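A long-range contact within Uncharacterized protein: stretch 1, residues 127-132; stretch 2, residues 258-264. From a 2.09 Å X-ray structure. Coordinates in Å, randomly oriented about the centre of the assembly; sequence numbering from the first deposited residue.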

# COMPACT_ATOMS: atom_id res chain seq x y z
N ASP A 127 16.29 -2.90 -0.62
CA ASP A 127 16.45 -4.27 -1.05
C ASP A 127 15.11 -4.73 -1.66
O ASP A 127 14.18 -5.11 -0.94
N LEU A 128 15.03 -4.75 -2.98
CA LEU A 128 13.74 -4.85 -3.67
C LEU A 128 13.04 -6.19 -3.54
O LEU A 128 11.81 -6.27 -3.66
N THR A 129 13.82 -7.22 -3.26
CA THR A 129 13.29 -8.53 -3.07
C THR A 129 12.94 -8.80 -1.59
O THR A 129 12.42 -9.85 -1.31
N ASN A 130 13.27 -7.90 -0.65
CA ASN A 130 12.92 -8.13 0.75
C ASN A 130 11.48 -7.73 1.00
O ASN A 130 11.15 -6.54 1.07
N VAL A 131 10.62 -8.74 1.03
CA VAL A 131 9.19 -8.59 1.12
C VAL A 131 8.79 -7.81 2.37
O VAL A 131 8.01 -6.85 2.25
N ASP A 132 9.34 -8.14 3.54
CA ASP A 132 9.02 -7.34 4.76
C ASP A 132 9.36 -5.87 4.62
O ASP A 132 8.61 -5.01 5.12
N ARG A 258 2.74 -13.02 -5.56
CA ARG A 258 3.36 -12.01 -6.42
C ARG A 258 4.61 -11.34 -5.83
O ARG A 258 5.61 -11.17 -6.53
N THR A 259 4.59 -11.00 -4.56
CA THR A 259 5.77 -10.37 -3.94
C THR A 259 6.93 -11.39 -3.80
O THR A 259 8.08 -10.99 -3.81
N ASN A 260 6.63 -12.68 -3.76
CA ASN A 260 7.72 -13.67 -3.83
C ASN A 260 8.30 -13.90 -5.21
O ASN A 260 9.32 -14.52 -5.33
N GLU A 261 7.62 -13.40 -6.24
CA GLU A 261 8.02 -13.50 -7.64
C GLU A 261 8.85 -12.31 -8.10
O GLU A 261 9.25 -12.26 -9.26
N ILE A 262 9.17 -11.37 -7.22
CA ILE A 262 9.85 -10.15 -7.67
C ILE A 262 11.14 -10.46 -8.46
O ILE A 262 11.35 -9.89 -9.52
N SER A 263 11.98 -11.36 -7.97
CA SER A 263 13.24 -11.61 -8.66
C SER A 263 13.05 -12.31 -9.98
O SER A 263 13.97 -12.40 -10.70
N GLU A 264 11.87 -12.81 -10.30
CA GLU A 264 11.59 -13.34 -11.64
C GLU A 264 11.19 -12.25 -12.66
O GLU A 264 11.06 -12.54 -13.83

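The contact between the two stretches is small, burying 252 Å² in total, and no direct hydrogen bond crosses it; the contact consists of van der Waals packing, much of it by methyl groups, and one water that bridges the stretches. Along stretch 2, Arg258 lies out of reach, its guanidinium engaged elsewhere in the structure. Thr259, buried and in the p rotamer, points toward stretch 1 and meets Val131, the residue with the most covered surface here. Val131, a t rotamer at the start of its helix, points back, placing CG2 3.6 Å from the carbonyl O of Thr259 and CG1 3.9 Å from Thr259 OG1, a hydroxyl satisfied elsewhere. One water donates to both backbone carbonyls, its O lying 2.7 Å from Thr129 O and 3.0 Å from Thr259 O, linking two carbonyls that could not bond each other. Asn260 (m) starts away from stretch 1, but the end of its side chain comes nearer, with OD1 3.9 Å from Val131 CG2. Glu261 makes no contact. Ile262 (m, t) points inward, its CD1 3.6 Å from Leu128 O and its CG2 4.0 Å from Thr129 CG2. That Thr129 methyl also lies 4.1 Å from Ser263 CB, while Thr129, a p rotamer, donates from OG1 to Asp127 OD1 (3.2 Å) within its own turn. Ser263 is also p; Glu264 remains outside the contact.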

# COMPACT_ATOMS: atom_id res chain seq x y z
CB ASP A 127 16.85 -5.15 0.13
CG ASP A 127 17.00 -6.62 -0.26
OD1 ASP A 127 16.80 -6.98 -1.44
OD2 ASP A 127 17.31 -7.42 0.64
CB LEU A 128 13.89 -4.50 -5.14
CG LEU A 128 14.34 -3.08 -5.46
CD1 LEU A 128 14.86 -3.02 -6.87
CD2 LEU A 128 13.19 -2.11 -5.28
CB THR A 129 14.25 -9.62 -3.58
OG1 THR A 129 15.49 -9.52 -2.85
CG2 THR A 129 14.49 -9.47 -5.08
CB ASN A 130 13.83 -7.38 1.68
CG ASN A 130 13.58 -7.73 3.13
OD1 ASN A 130 12.44 -7.79 3.59
ND2 ASN A 130 14.65 -7.91 3.86
CB VAL A 131 8.49 -9.95 1.09
CG1 VAL A 131 6.99 -9.79 1.31
CG2 VAL A 131 8.75 -10.63 -0.26
CB ASP A 132 9.71 -7.87 6.01
CG ASP A 132 9.18 -9.22 6.45
OD1 ASP A 132 8.08 -9.64 6.00
OD2 ASP A 132 9.88 -9.85 7.28
CB ARG A 258 2.32 -11.01 -6.89
CG ARG A 258 1.43 -11.56 -8.00
CD ARG A 258 0.21 -10.70 -8.15
NE ARG A 258 -0.54 -11.15 -9.32
CZ ARG A 258 -0.22 -10.87 -10.57
NH1 ARG A 258 0.81 -10.08 -10.85
NH2 ARG A 258 -0.95 -11.38 -11.54
CB THR A 259 5.48 -9.76 -2.56
OG1 THR A 259 4.81 -10.69 -1.74
CG2 THR A 259 4.60 -8.57 -2.68
CB ASN A 260 7.28 -15.04 -3.32
CG ASN A 260 7.35 -15.14 -1.81
OD1 ASN A 260 8.08 -14.38 -1.12
ND2 ASN A 260 6.56 -16.06 -1.27
CB GLU A 261 6.77 -13.53 -8.53
CG GLU A 261 6.11 -14.85 -8.56
CD GLU A 261 4.73 -14.81 -9.18
OE1 GLU A 261 4.30 -13.76 -9.75
OE2 GLU A 261 4.06 -15.83 -9.05
CB ILE A 262 10.07 -9.17 -6.50
CG1 ILE A 262 8.75 -8.51 -6.17
CG2 ILE A 262 11.14 -8.13 -6.83
CD1 ILE A 262 8.76 -7.67 -4.91
CB SER A 263 14.19 -12.46 -7.83
OG SER A 263 13.61 -13.71 -7.61
CB GLU A 264 10.49 -14.40 -11.59
CG GLU A 264 10.81 -15.57 -10.66
CD GLU A 264 9.59 -16.46 -10.37
OE1 GLU A 264 8.73 -16.64 -11.25
OE2 GLU A 264 9.51 -17.00 -9.24
O HOH W 1 10.99 -11.23 -3.21